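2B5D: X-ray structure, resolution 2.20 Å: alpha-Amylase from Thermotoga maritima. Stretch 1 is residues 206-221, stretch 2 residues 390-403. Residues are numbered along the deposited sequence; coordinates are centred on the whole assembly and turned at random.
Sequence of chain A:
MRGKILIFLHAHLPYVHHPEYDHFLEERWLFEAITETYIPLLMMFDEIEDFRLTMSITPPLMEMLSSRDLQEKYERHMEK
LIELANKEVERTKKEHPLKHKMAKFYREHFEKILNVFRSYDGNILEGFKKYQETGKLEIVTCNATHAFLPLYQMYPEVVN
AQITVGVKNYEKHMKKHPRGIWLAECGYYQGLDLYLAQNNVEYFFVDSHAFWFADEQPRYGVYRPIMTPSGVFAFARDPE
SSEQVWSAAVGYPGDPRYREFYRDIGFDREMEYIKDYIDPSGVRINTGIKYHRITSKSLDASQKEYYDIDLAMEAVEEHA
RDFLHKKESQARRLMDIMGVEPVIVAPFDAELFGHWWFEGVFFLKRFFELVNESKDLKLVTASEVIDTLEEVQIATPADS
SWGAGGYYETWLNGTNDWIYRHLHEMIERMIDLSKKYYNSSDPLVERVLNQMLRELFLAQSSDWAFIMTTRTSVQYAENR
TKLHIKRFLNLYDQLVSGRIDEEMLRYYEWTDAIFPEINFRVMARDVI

Stretch 1 (206-221) VDSHAFWFADEQPRYG
Stretch 2, residues 390-403: EEVQIATPADSSWG

How do the two stretches run past each other? They are antiparallel in register: Asp207 lies nearest Trp402 (CA to CA 5.1 Å), Ala210 nearest Ala398 (CA to CA 4.5 Å) and Pro218 nearest Ala395 (CA to CA 6.9 Å). Stretch 1 makes a short helix that ends at Trp212, then a loop ending in a type I turn from Pro218 to Gly221. Stretch 2 has no regular helix or strand; most of its residues have extended backbones, as in Ala395 (phi/psi -153/157) and Ser400 (-171/166). Together they bury 797 Å².

What joins the backbones at the helix? Ala398 N donates to Ala210 O at 2.9 Å with an angle of 166°, the one direct backbone hydrogen bond between the stretches. The same Ala210 O receives a CA-H...O contact from Pro397 CA at 3.4 Å. Apolar side chains pack beside this bond: Ala210 CB lies 4.1 Å from Pro397 CB, and Ala398 CB, pointing toward stretch 1, lies 4.1 Å from Phe213 CB. Ser400 (chi1 p) brings OG to 3.2 Å from Ala210 CB, while that hydroxyl donates weakly to Ala398 O at 3.3 Å.

How are the polar groups ahead of the helix satisfied? Asp207 (chi1 t, chi2 60°) accepts from His209 N through OD2 at 3.1 Å, a capping bond before the turn that leads into the helix. Asp207 OD2 also sits 3.5 Å from Ser401 O, but both are acceptors and no bond forms. His209 (chi1 t, chi2 -101°) turns its ring edge to Asp399 O and Ser400 CB; its ND1, 3.8 Å from Asp399 O, is buried without a partner.

What does water add where the chains diverge? Water 1 accepts from Asp215 N at 3.1 Å and donates to Thr396 O at 2.6 Å, satisfying two backbone groups that do not meet directly. Water 2 donates to Asp215 OD1 at 2.7 Å and hydrogen-bonds Thr396 OG1 at 3.1 Å.

What closes the far end? Glu391 (chi1 t, chi2 t, chi3 2°) points toward stretch 1, and its OE2 accepts from Tyr220 OH at 2.7 Å. Arg219 (p, t, t, chi4 -93°) makes a salt bridge to Glu391 OE2, with weak hydrogen bonds to that atom from NH1 at 3.3 Å and NE at 3.4 Å. Gln393 (chi1 t, chi2 t) points toward stretch 1 and lays its CB over one face of the Arg219 guanidinium. Its amide is probably turned over in the model, leaving its polar contacts open. Pro218 CG meets Ala395 CB at 4.4 Å.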

ATOM      1  N   VAL A 206      37.226 -10.443  10.287  1.00 39.11           N
ATOM      2  CA  VAL A 206      36.694 -10.820   8.993  1.00 40.52           C
ATOM      3  C   VAL A 206      35.899 -12.166   9.153  1.00 41.47           C
ATOM      4  O   VAL A 206      36.002 -12.857  10.174  1.00 41.75           O
ATOM      5  CB  VAL A 206      37.835 -10.981   7.943  1.00 40.11           C
ATOM      6  CG1 VAL A 206      38.642  -9.627   7.716  1.00 40.58           C
ATOM      7  CG2 VAL A 206      38.770 -12.053   8.361  1.00 40.95           C
ATOM      8  N   ASP A 207      35.104 -12.454   8.139  1.00 41.84           N
ATOM      9  CA  ASP A 207      34.512 -13.721   7.858  1.00 42.91           C
ATOM     10  C   ASP A 207      35.611 -14.736   7.515  1.00 43.29           C
ATOM     11  O   ASP A 207      36.681 -14.377   6.956  1.00 43.08           O
ATOM     12  CB  ASP A 207      33.629 -13.602   6.613  1.00 42.61           C
ATOM     13  CG  ASP A 207      32.782 -14.862   6.366  1.00 45.92           C
ATOM     14  OD1 ASP A 207      31.982 -15.206   7.258  1.00 45.22           O
ATOM     15  OD2 ASP A 207      32.876 -15.492   5.269  1.00 47.56           O
ATOM     16  N   SER A 208      35.280 -16.010   7.789  1.00 40.65           N
ATOM     17  CA  SER A 208      36.087 -17.170   7.532  1.00 40.24           C
ATOM     18  C   SER A 208      36.536 -17.254   6.107  1.00 39.28           C
ATOM     19  O   SER A 208      37.646 -17.700   5.838  1.00 38.71           O
ATOM     20  CB  SER A 208      35.231 -18.445   7.835  1.00 40.50           C
ATOM     21  OG  SER A 208      34.920 -18.427   9.199  1.00 43.67           O
ATOM     22  N   HIS A 209      35.674 -16.841   5.191  1.00 38.73           N
ATOM     23  CA  HIS A 209      36.017 -16.873   3.765  1.00 40.58           C
ATOM     24  C   HIS A 209      37.253 -15.938   3.406  1.00 40.67           C
ATOM     25  O   HIS A 209      37.935 -16.107   2.352  1.00 40.89           O
ATOM     26  CB  HIS A 209      34.783 -16.427   2.996  1.00 39.54           C
ATOM     27  CG  HIS A 209      34.931 -16.521   1.520  1.00 43.45           C
ATOM     28  ND1 HIS A 209      35.196 -15.416   0.722  1.00 44.21           N
ATOM     29  CD2 HIS A 209      34.820 -17.578   0.680  1.00 42.36           C
ATOM     30  CE1 HIS A 209      35.259 -15.802  -0.543  1.00 43.28           C
ATOM     31  NE2 HIS A 209      35.032 -17.106  -0.598  1.00 45.61           N
ATOM     32  N   ALA A 210      37.491 -14.944   4.254  1.00 39.57           N
ATOM     33  CA  ALA A 210      38.634 -14.049   4.067  1.00 40.61           C
ATOM     34  C   ALA A 210      39.960 -14.800   4.170  1.00 40.89           C
ATOM     35  O   ALA A 210      40.951 -14.395   3.535  1.00 41.85           O
ATOM     36  CB  ALA A 210      38.597 -12.868   5.095  1.00 38.15           C
ATOM     37  N   PHE A 211      39.998 -15.870   4.981  1.00 42.05           N
ATOM     38  CA  PHE A 211      41.200 -16.716   5.104  1.00 40.95           C
ATOM     39  C   PHE A 211      41.135 -17.861   4.112  1.00 42.53           C
ATOM     40  O   PHE A 211      42.167 -18.210   3.501  1.00 41.61           O
ATOM     41  CB  PHE A 211      41.354 -17.313   6.486  1.00 39.93           C
ATOM     42  CG  PHE A 211      41.770 -16.330   7.588  1.00 40.54           C
ATOM     43  CD1 PHE A 211      42.352 -16.813   8.768  1.00 36.97           C
ATOM     44  CD2 PHE A 211      41.618 -14.949   7.442  1.00 37.12           C
ATOM     45  CE1 PHE A 211      42.731 -15.943   9.810  1.00 36.97           C
ATOM     46  CE2 PHE A 211      41.965 -14.071   8.466  1.00 35.14           C
ATOM     47  CZ  PHE A 211      42.535 -14.562   9.655  1.00 37.62           C
ATOM     48  N   TRP A 212      39.955 -18.469   3.955  1.00 42.89           N
ATOM     49  CA  TRP A 212      39.838 -19.663   3.103  1.00 44.91           C
ATOM     50  C   TRP A 212      40.113 -19.336   1.688  1.00 45.44           C
ATOM     51  O   TRP A 212      40.551 -20.176   0.900  1.00 46.09           O
ATOM     52  CB  TRP A 212      38.436 -20.317   3.186  1.00 45.91           C
ATOM     53  CG  TRP A 212      38.131 -20.873   4.551  1.00 46.02           C
ATOM     54  CD1 TRP A 212      39.037 -21.325   5.479  1.00 47.95           C
ATOM     55  CD2 TRP A 212      36.838 -21.085   5.120  1.00 47.58           C
ATOM     56  NE1 TRP A 212      38.382 -21.743   6.617  1.00 48.88           N
ATOM     57  CE2 TRP A 212      37.031 -21.618   6.413  1.00 49.11           C
ATOM     58  CE3 TRP A 212      35.536 -20.868   4.666  1.00 49.37           C
ATOM     59  CZ2 TRP A 212      35.963 -21.967   7.250  1.00 50.41           C
ATOM     60  CZ3 TRP A 212      34.458 -21.209   5.517  1.00 49.83           C
ATOM     61  CH2 TRP A 212      34.690 -21.738   6.789  1.00 47.37           C
ATOM     62  N   PHE A 213      39.773 -18.119   1.313  1.00 46.56           N
ATOM     63  CA  PHE A 213      39.836 -17.791  -0.086  1.00 46.92           C
ATOM     64  C   PHE A 213      41.042 -16.877  -0.452  1.00 47.67           C
ATOM     65  O   PHE A 213      41.181 -16.475  -1.600  1.00 48.70           O
ATOM     66  CB  PHE A 213      38.495 -17.224  -0.530  1.00 47.35           C
ATOM     67  CG  PHE A 213      38.082 -17.718  -1.859  1.00 47.69           C
ATOM     68  CD1 PHE A 213      37.716 -19.042  -2.023  1.00 46.47           C
ATOM     69  CD2 PHE A 213      38.137 -16.884  -2.964  1.00 49.62           C
ATOM     70  CE1 PHE A 213      37.388 -19.535  -3.281  1.00 51.25           C
ATOM     71  CE2 PHE A 213      37.771 -17.349  -4.244  1.00 51.46           C
ATOM     72  CZ  PHE A 213      37.406 -18.685  -4.403  1.00 49.78           C
ATOM     73  N   ALA A 214      41.896 -16.590   0.536  1.00 48.31           N
ATOM     74  CA  ALA A 214      43.195 -15.946   0.354  1.00 49.94           C
ATOM     75  C   ALA A 214      44.106 -16.713  -0.653  1.00 51.42           C
ATOM     76  O   ALA A 214      43.907 -17.919  -0.908  1.00 51.16           O
ATOM     77  CB  ALA A 214      43.859 -15.795   1.699  1.00 48.79           C
ATOM     78  N   ASP A 215      45.089 -16.034  -1.244  1.00 52.88           N
ATOM     79  CA  ASP A 215      45.903 -16.695  -2.309  1.00 55.00           C
ATOM     80  C   ASP A 215      46.647 -17.915  -1.790  1.00 54.26           C
ATOM     81  O   ASP A 215      46.769 -18.944  -2.485  1.00 53.44           O
ATOM     82  CB  ASP A 215      46.873 -15.724  -2.996  1.00 56.23           C
ATOM     83  CG  ASP A 215      46.176 -14.796  -3.965  1.00 60.48           C
ATOM     84  OD1 ASP A 215      46.831 -13.807  -4.340  1.00 65.72           O
ATOM     85  OD2 ASP A 215      44.996 -15.044  -4.360  1.00 60.85           O
ATOM     86  N   GLU A 216      47.138 -17.788  -0.564  1.00 53.74           N
ATOM     87  CA  GLU A 216      47.564 -18.948   0.232  1.00 54.07           C
ATOM     88  C   GLU A 216      46.846 -18.889   1.569  1.00 51.69           C
ATOM     89  O   GLU A 216      46.870 -17.850   2.250  1.00 49.02           O
ATOM     90  CB  GLU A 216      49.088 -18.961   0.451  1.00 54.01           C
ATOM     91  CG  GLU A 216      49.706 -20.372   0.572  1.00 58.22           C
ATOM     92  CD  GLU A 216      51.232 -20.355   0.943  1.00 59.67           C
ATOM     93  OE1 GLU A 216      52.070 -20.480   0.004  1.00 66.72           O
ATOM     94  OE2 GLU A 216      51.584 -20.206   2.150  1.00 63.73           O
ATOM     95  N   GLN A 217      46.211 -20.013   1.945  1.00 51.16           N
ATOM     96  CA  GLN A 217      45.428 -20.065   3.167  1.00 50.24           C
ATOM     97  C   GLN A 217      46.382 -19.929   4.338  1.00 49.13           C
ATOM     98  O   GLN A 217      47.445 -20.519   4.340  1.00 49.00           O
ATOM     99  CB  GLN A 217      44.631 -21.371   3.286  1.00 51.08           C
ATOM    100  CG  GLN A 217      43.477 -21.551   2.288  1.00 50.71           C
ATOM    101  CD  GLN A 217      42.507 -22.674   2.717  1.00 52.30           C
ATOM    102  OE1 GLN A 217      41.361 -22.783   2.228  1.00 51.35           O
ATOM    103  NE2 GLN A 217      42.981 -23.533   3.617  1.00 55.68           N
ATOM    104  N   PRO A 218      46.031 -19.105   5.327  1.00 48.25           N
ATOM    105  CA  PRO A 218      46.738 -19.119   6.618  1.00 48.19           C
ATOM    106  C   PRO A 218      46.962 -20.515   7.218  1.00 48.99           C
ATOM    107  O   PRO A 218      46.041 -21.337   7.261  1.00 48.30           O
ATOM    108  CB  PRO A 218      45.822 -18.305   7.503  1.00 48.47           C
ATOM    109  CG  PRO A 218      45.216 -17.291   6.540  1.00 47.79           C
ATOM    110  CD  PRO A 218      45.015 -18.046   5.253  1.00 47.48           C
ATOM    111  N   ARG A 219      48.159 -20.744   7.752  1.00 50.34           N
ATOM    112  CA  ARG A 219      48.588 -22.102   8.088  1.00 50.58           C
ATOM    113  C   ARG A 219      47.788 -22.720   9.230  1.00 50.40           C
ATOM    114  O   ARG A 219      47.420 -23.896   9.143  1.00 50.82           O
ATOM    115  CB  ARG A 219      50.094 -22.188   8.313  1.00 49.84           C
ATOM    116  CG  ARG A 219      50.657 -21.547   9.581  1.00 51.10           C
ATOM    117  CD  ARG A 219      52.203 -21.816   9.671  1.00 52.46           C
ATOM    118  NE  ARG A 219      52.788 -20.779  10.514  1.00 58.12           N
ATOM    119  CZ  ARG A 219      53.296 -19.637  10.043  1.00 56.41           C
ATOM    120  NH1 ARG A 219      53.711 -18.691  10.882  1.00 53.22           N
ATOM    121  NH2 ARG A 219      53.358 -19.458   8.731  1.00 55.56           N
ATOM    122  N   TYR A 220      47.516 -21.905  10.253  1.00 49.77           N
ATOM    123  CA  TYR A 220      46.643 -22.242  11.343  1.00 50.12           C
ATOM    124  C   TYR A 220      45.143 -21.984  11.122  1.00 49.26           C
ATOM    125  O   TYR A 220      44.453 -21.775  12.093  1.00 50.27           O
ATOM    126  CB  TYR A 220      47.092 -21.484  12.597  1.00 50.66           C
ATOM    127  CG  TYR A 220      48.525 -21.803  12.969  1.00 51.16           C
ATOM    128  CD1 TYR A 220      49.478 -20.785  13.107  1.00 51.64           C
ATOM    129  CD2 TYR A 220      48.934 -23.145  13.145  1.00 52.94           C
ATOM    130  CE1 TYR A 220      50.813 -21.079  13.437  1.00 53.43           C
ATOM    131  CE2 TYR A 220      50.250 -23.469  13.449  1.00 53.43           C
ATOM    132  CZ  TYR A 220      51.186 -22.431  13.598  1.00 54.98           C
ATOM    133  OH  TYR A 220      52.469 -22.755  13.921  1.00 55.28           O
ATOM    134  N   GLY A 221      44.656 -21.988   9.881  1.00 47.88           N
ATOM    135  CA  GLY A 221      43.291 -21.553   9.544  1.00 46.61           C
ATOM    136  C   GLY A 221      42.719 -20.366  10.309  1.00 45.91           C
ATOM    137  O   GLY A 221      43.417 -19.358  10.493  1.00 46.54           O
ATOM    138  N   GLU A 390      53.503 -14.036  19.610  1.00 62.42           N
ATOM    139  CA  GLU A 390      54.816 -13.886  18.993  1.00 62.60           C
ATOM    140  C   GLU A 390      54.915 -14.496  17.612  1.00 62.39           C
ATOM    141  O   GLU A 390      55.486 -13.884  16.697  1.00 63.54           O
ATOM    142  CB  GLU A 390      55.899 -14.366  19.939  1.00 63.31           C
ATOM    143  CG  GLU A 390      56.121 -13.333  21.048  1.00 67.18           C
ATOM    144  CD  GLU A 390      56.502 -13.941  22.387  1.00 74.96           C
ATOM    145  OE1 GLU A 390      55.996 -15.051  22.728  1.00 77.29           O
ATOM    146  OE2 GLU A 390      57.314 -13.297  23.108  1.00 77.71           O
ATOM    147  N   GLU A 391      54.342 -15.670  17.408  1.00 61.08           N
ATOM    148  CA  GLU A 391      54.273 -16.163  16.054  1.00 60.47           C
ATOM    149  C   GLU A 391      52.914 -15.758  15.533  1.00 59.13           C
ATOM    150  O   GLU A 391      51.884 -16.036  16.171  1.00 60.28           O
ATOM    151  CB  GLU A 391      54.479 -17.668  15.979  1.00 60.61           C
ATOM    152  CG  GLU A 391      54.254 -18.305  14.582  1.00 62.59           C
ATOM    153  CD  GLU A 391      54.177 -19.847  14.683  1.00 63.63           C
ATOM    154  OE1 GLU A 391      54.258 -20.327  15.840  1.00 65.68           O
ATOM    155  OE2 GLU A 391      54.050 -20.559  13.634  1.00 65.75           O
ATOM    156  N   VAL A 392      52.927 -15.011  14.437  1.00 55.87           N
ATOM    157  CA  VAL A 392      51.754 -14.740  13.656  1.00 53.19           C
ATOM    158  C   VAL A 392      52.230 -14.658  12.246  1.00 51.14           C
ATOM    159  O   VAL A 392      53.266 -14.052  11.970  1.00 51.92           O
ATOM    160  CB  VAL A 392      50.970 -13.464  14.095  1.00 54.11           C
ATOM    161  CG1 VAL A 392      51.754 -12.625  15.105  1.00 55.17           C
ATOM    162  CG2 VAL A 392      50.467 -12.660  12.877  1.00 51.12           C
ATOM    163  N   GLN A 393      51.501 -15.304  11.371  1.00 47.91           N
ATOM    164  CA  GLN A 393      51.760 -15.324   9.949  1.00 46.95           C
ATOM    165  C   GLN A 393      51.297 -14.016   9.295  1.00 47.50           C
ATOM    166  O   GLN A 393      50.380 -13.357   9.816  1.00 47.02           O
ATOM    167  CB  GLN A 393      50.979 -16.486   9.361  1.00 46.52           C
ATOM    168  CG  GLN A 393      51.101 -16.679   7.891  1.00 48.03           C
ATOM    169  CD  GLN A 393      50.494 -17.984   7.429  1.00 51.66           C
ATOM    170  OE1 GLN A 393      51.064 -18.647   6.593  1.00 56.98           O
ATOM    171  NE2 GLN A 393      49.363 -18.386   8.016  1.00 52.74           N
ATOM    172  N   ILE A 394      51.894 -13.680   8.144  1.00 46.21           N
ATOM    173  CA  ILE A 394      51.524 -12.502   7.405  1.00 46.12           C
ATOM    174  C   ILE A 394      50.737 -12.932   6.182  1.00 45.97           C
ATOM    175  O   ILE A 394      51.185 -13.779   5.402  1.00 46.45           O
ATOM    176  CB  ILE A 394      52.768 -11.660   6.950  1.00 46.33           C
ATOM    177  CG1 ILE A 394      53.511 -11.114   8.155  1.00 46.98           C
ATOM    178  CG2 ILE A 394      52.330 -10.465   6.122  1.00 43.91           C
ATOM    179  CD1 ILE A 394      54.797 -10.438   7.780  1.00 46.54           C
ATOM    180  N   ALA A 395      49.575 -12.329   5.974  1.00 44.72           N
ATOM    181  CA  ALA A 395      48.744 -12.801   4.872  1.00 44.50           C
ATOM    182  C   ALA A 395      47.884 -11.676   4.404  1.00 42.71           C
ATOM    183  O   ALA A 395      47.664 -10.745   5.121  1.00 41.00           O
ATOM    184  CB  ALA A 395      47.870 -14.037   5.333  1.00 44.70           C
ATOM    185  N   THR A 396      47.423 -11.746   3.173  1.00 43.87           N
ATOM    186  CA  THR A 396      46.407 -10.776   2.779  1.00 45.14           C
ATOM    187  C   THR A 396      44.998 -11.400   2.626  1.00 42.50           C
ATOM    188  O   THR A 396      44.803 -12.245   1.769  1.00 40.50           O
ATOM    189  CB  THR A 396      46.830  -9.858   1.571  1.00 44.94           C
ATOM    190  OG1 THR A 396      46.424 -10.439   0.343  1.00 50.40           O
ATOM    191  CG2 THR A 396      48.299  -9.682   1.515  1.00 46.75           C
ATOM    192  N   PRO A 397      44.040 -10.964   3.459  1.00 42.51           N
ATOM    193  CA  PRO A 397      42.645 -11.456   3.420  1.00 42.48           C
ATOM    194  C   PRO A 397      41.946 -11.232   2.080  1.00 42.89           C
ATOM    195  O   PRO A 397      42.216 -10.242   1.384  1.00 43.12           O
ATOM    196  CB  PRO A 397      41.958 -10.644   4.507  1.00 42.91           C
ATOM    197  CG  PRO A 397      43.035 -10.163   5.381  1.00 43.36           C
ATOM    198  CD  PRO A 397      44.236  -9.978   4.533  1.00 41.92           C
ATOM    199  N   ALA A 398      41.049 -12.148   1.720  1.00 42.73           N
ATOM    200  CA  ALA A 398      40.341 -12.065   0.465  1.00 41.88           C
ATOM    201  C   ALA A 398      39.108 -11.173   0.683  1.00 42.00           C
ATOM    202  O   ALA A 398      38.683 -10.988   1.808  1.00 42.33           O
ATOM    203  CB  ALA A 398      39.966 -13.445  -0.003  1.00 42.56           C
ATOM    204  N   ASP A 399      38.586 -10.553  -0.372  1.00 42.55           N
ATOM    205  CA  ASP A 399      37.315  -9.816  -0.298  1.00 44.66           C
ATOM    206  C   ASP A 399      36.270 -10.715   0.309  1.00 45.29           C
ATOM    207  O   ASP A 399      36.121 -11.869  -0.114  1.00 44.13           O
ATOM    208  CB  ASP A 399      36.828  -9.497  -1.713  1.00 44.96           C
ATOM    209  CG  ASP A 399      37.503  -8.280  -2.313  1.00 47.37           C
ATOM    210  OD1 ASP A 399      38.561  -7.853  -1.799  1.00 46.76           O
ATOM    211  OD2 ASP A 399      36.941  -7.732  -3.306  1.00 52.06           O
ATOM    212  N   SER A 400      35.505 -10.181   1.257  1.00 46.26           N
ATOM    213  CA  SER A 400      34.582 -11.021   1.929  1.00 46.87           C
ATOM    214  C   SER A 400      33.632 -10.247   2.833  1.00 48.23           C
ATOM    215  O   SER A 400      33.843  -9.045   3.083  1.00 47.67           O
ATOM    216  CB  SER A 400      35.404 -12.021   2.748  1.00 47.07           C
ATOM    217  OG  SER A 400      36.056 -11.338   3.807  1.00 43.95           O
ATOM    218  N   SER A 401      32.555 -10.932   3.263  1.00 48.20           N
ATOM    219  CA  SER A 401      31.739 -10.500   4.396  1.00 50.50           C
ATOM    220  C   SER A 401      30.997 -11.654   5.113  1.00 52.27           C
ATOM    221  O   SER A 401      30.868 -12.726   4.576  1.00 50.93           O
ATOM    222  CB  SER A 401      30.741  -9.410   4.009  1.00 49.76           C
ATOM    223  OG  SER A 401      29.747  -9.876   3.155  1.00 48.59           O
ATOM    224  N   TRP A 402      30.531 -11.391   6.323  1.00 55.66           N
ATOM    225  CA  TRP A 402      29.704 -12.316   7.053  1.00 61.34           C
ATOM    226  C   TRP A 402      28.270 -12.108   6.535  1.00 64.20           C
ATOM    227  O   TRP A 402      27.488 -11.393   7.143  1.00 64.35           O
ATOM    228  CB  TRP A 402      29.834 -12.024   8.550  1.00 62.30           C
ATOM    229  CG  TRP A 402      29.307 -13.119   9.424  1.00 64.41           C
ATOM    230  CD1 TRP A 402      28.896 -14.397   9.030  1.00 66.60           C
ATOM    231  CD2 TRP A 402      29.133 -13.068  10.839  1.00 65.03           C
ATOM    232  NE1 TRP A 402      28.487 -15.125  10.132  1.00 66.13           N
ATOM    233  CE2 TRP A 402      28.610 -14.334  11.250  1.00 66.72           C
ATOM    234  CE3 TRP A 402      29.356 -12.084  11.803  1.00 64.06           C
ATOM    235  CZ2 TRP A 402      28.315 -14.625  12.596  1.00 65.71           C
ATOM    236  CZ3 TRP A 402      29.050 -12.373  13.131  1.00 65.27           C
ATOM    237  CH2 TRP A 402      28.543 -13.642  13.516  1.00 64.59           C
ATOM    238  N   GLY A 403      27.948 -12.716   5.388  1.00 67.02           N
ATOM    239  CA  GLY A 403      26.992 -12.091   4.487  1.00 71.05           C
ATOM    240  C   GLY A 403      25.610 -12.695   4.272  1.00 73.83           C
ATOM    241  O   GLY A 403      25.465 -13.918   4.044  1.00 74.64           O
TER
HETATM  242  O   HOH W   1      44.694 -13.014  -0.694  1.00 59.25           O
HETATM  243  O   HOH W   2      46.821 -11.913  -2.387  1.00 72.08           O